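PDB 6AQK: toxin protein, which probably acts as an ADP-ribosyltransferase toxin, transferring ADP-ribose from NAD+ to a target in the host cell. Local coordinates for residues 134-139 with 192-197. Numbering follows the deposited sequence.
Sequences SMDLEI and RMKITS. With PT (platinum (II) ion), chain C.
Strands 134-139 and 192-197 run antiparallel, their axes 4.2 Å apart at closest approach, and a beta bulge shifts their register by one residue between the S134–S197 and L137–I195 pairs. I139 and M193 exchange two backbone hydrogen bonds nearly along the C=O axes, and L137 and I195 exchange two more, with I195 N only 2.6 Å from L137 O. Within the bulge, M135 N reaches T196 O at 2.9 Å; the N-H stays nearly straight, although it meets the oxygen well out of the carbonyl plane.

Apolar side chains occupy the face bearing L137, I139, M193 and I195. I139 and M193 lie side by side; I139 CG1 and M193 CG both stand in the crowded position between backbone N and carbonyl carbon (chi1 67° in each), which presses I139 CG1 to 3.3 Å from M193 CG, a tight contact. Branched I195 suits the middle, its CB facing L137 CB and its CG2 meeting M135 CB; W116 of helix 115-124 packs on M135, L137 and I195. M135 SD binds a platinum ion at 2.1 Å, as expected of a soft thioether meeting a soft metal.

The long chain of K194, extended until it bends at chi4 (82°), crosses D136 obliquely to reach its short carboxylate, bringing NZ 2.7 Å from D136 OD1, with a weaker bond to OD2. The extended E138 chain brings OE2 to R192 NH2 at 2.7 Å: one bond, with OE2 met from above the carboxylate plane and the carboxylate and guanidinium planes 68° apart, rather than a bidentate pair.

Strand 131-140 is joined to the five-stranded sheet as an outer strand by backbone hydrogen bonds, with hydrophobic packing on one face and two salt bridges that probably add electrostatic attraction along the more exposed side.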
loop_
_atom_site.group_PDB
_atom_site.type_symbol
_atom_site.label_atom_id
_atom_site.label_comp_id
_atom_site.label_asym_id
_atom_site.label_seq_id
_atom_site.Cartn_x
_atom_site.Cartn_y
_atom_site.Cartn_z
ATOM N N SER A 134 8.931 4.238 -18.975
ATOM C CA SER A 134 9.990 3.971 -18.089
ATOM C C SER A 134 10.131 5.044 -17.043
ATOM O O SER A 134 9.956 6.214 -17.345
ATOM C CB SER A 134 11.280 3.884 -18.889
ATOM O OG SER A 134 12.306 3.473 -18.033
ATOM N N MET A 135 10.484 4.656 -15.813
ATOM C CA MET A 135 10.623 5.638 -14.697
ATOM C C MET A 135 11.852 5.367 -13.872
ATOM O O MET A 135 12.427 4.274 -13.893
ATOM C CB MET A 135 9.391 5.542 -13.762
ATOM C CG MET A 135 8.045 5.642 -14.481
ATOM S SD MET A 135 7.369 7.294 -14.625
ATOM C CE MET A 135 6.687 7.247 -12.911
ATOM N N ASP A 136 12.196 6.298 -12.998
ATOM C CA ASP A 136 13.212 6.005 -12.051
ATOM C C ASP A 136 12.965 6.710 -10.750
ATOM O O ASP A 136 13.871 7.334 -10.180
ATOM C CB ASP A 136 14.558 6.429 -12.649
ATOM C CG ASP A 136 15.661 5.693 -12.044
ATOM O OD1 ASP A 136 15.759 4.486 -12.348
ATOM O OD2 ASP A 136 16.388 6.264 -11.220
ATOM N N LEU A 137 11.770 6.533 -10.210
ATOM C CA LEU A 137 11.307 7.440 -9.194
ATOM C C LEU A 137 11.368 6.699 -7.847
ATOM O O LEU A 137 10.774 5.616 -7.683
ATOM C CB LEU A 137 9.904 7.932 -9.580
ATOM C CG LEU A 137 9.159 8.803 -8.571
ATOM C CD1 LEU A 137 9.852 10.129 -8.463
ATOM C CD2 LEU A 137 7.676 8.969 -8.878
ATOM N N GLU A 138 12.072 7.284 -6.873
ATOM C CA GLU A 138 12.105 6.740 -5.534
ATOM C C GLU A 138 11.026 7.414 -4.686
ATOM O O GLU A 138 10.880 8.649 -4.691
ATOM C CB GLU A 138 13.487 6.856 -4.897
ATOM C CG GLU A 138 13.527 6.358 -3.450
ATOM C CD GLU A 138 14.913 6.217 -2.863
ATOM O OE1 GLU A 138 15.841 5.815 -3.604
ATOM O OE2 GLU A 138 15.059 6.477 -1.641
ATOM N N ILE A 139 10.247 6.593 -3.977
ATOM C CA ILE A 139 9.211 7.101 -3.107
ATOM C C ILE A 139 9.296 6.390 -1.744
ATOM O O ILE A 139 9.821 5.267 -1.631
ATOM C CB ILE A 139 7.789 6.963 -3.726
ATOM C CG1 ILE A 139 7.346 5.541 -3.864
ATOM C CG2 ILE A 139 7.642 7.636 -5.104
ATOM C CD1 ILE A 139 5.832 5.426 -3.953
ATOM N N ARG A 192 10.824 2.207 1.345
ATOM C CA ARG A 192 11.407 2.769 0.146
ATOM C C ARG A 192 11.217 1.867 -1.033
ATOM O O ARG A 192 11.551 0.690 -0.979
ATOM C CB ARG A 192 12.927 3.038 0.363
ATOM C CG ARG A 192 13.156 4.209 1.325
ATOM C CD ARG A 192 14.608 4.593 1.607
ATOM N NE ARG A 192 15.531 3.516 1.287
ATOM C CZ ARG A 192 16.424 3.496 0.285
ATOM N NH1 ARG A 192 17.191 2.431 0.140
ATOM N NH2 ARG A 192 16.594 4.522 -0.559
ATOM N N MET A 193 10.739 2.452 -2.110
ATOM C CA MET A 193 10.591 1.742 -3.380
ATOM C C MET A 193 11.046 2.631 -4.548
ATOM O O MET A 193 11.029 3.860 -4.475
ATOM C CB MET A 193 9.172 1.263 -3.580
ATOM C CG MET A 193 8.115 2.317 -3.764
ATOM S SD MET A 193 6.443 1.642 -4.141
ATOM C CE MET A 193 6.163 0.695 -2.670
ATOM N N LYS A 194 11.432 1.979 -5.624
ATOM C CA LYS A 194 11.855 2.645 -6.844
ATOM C C LYS A 194 10.899 2.231 -7.942
ATOM O O LYS A 194 10.836 1.049 -8.205
ATOM C CB LYS A 194 13.278 2.227 -7.161
ATOM C CG LYS A 194 13.854 2.846 -8.419
ATOM C CD LYS A 194 15.181 2.136 -8.624
ATOM C CE LYS A 194 15.833 2.386 -9.972
ATOM N NZ LYS A 194 16.552 3.687 -9.899
ATOM N N ILE A 195 10.120 3.178 -8.454
ATOM C CA ILE A 195 9.194 2.912 -9.547
ATOM C C ILE A 195 10.074 2.825 -10.792
ATOM O O ILE A 195 10.799 3.797 -11.121
ATOM C CB ILE A 195 8.161 4.009 -9.753
ATOM C CG1 ILE A 195 7.439 4.366 -8.426
ATOM C CG2 ILE A 195 7.148 3.595 -10.854
ATOM C CD1 ILE A 195 6.824 3.190 -7.718
ATOM N N THR A 196 9.989 1.696 -11.492
ATOM C CA THR A 196 10.747 1.562 -12.711
ATOM C C THR A 196 9.961 1.610 -13.992
ATOM O O THR A 196 10.547 1.903 -15.053
ATOM C CB THR A 196 11.610 0.301 -12.706
ATOM O OG1 THR A 196 10.762 -0.843 -12.690
ATOM C CG2 THR A 196 12.438 0.276 -11.419
ATOM N N SER A 197 8.663 1.343 -13.960
ATOM C CA SER A 197 7.887 1.271 -15.217
ATOM C C SER A 197 6.407 1.404 -14.934
ATOM O O SER A 197 5.912 0.816 -13.919
ATOM C CB SER A 197 8.092 -0.104 -15.860
ATOM O OG SER A 197 7.489 -0.005 -17.115
HETATM PT PT PT C . 8.232 9.021 -13.876
#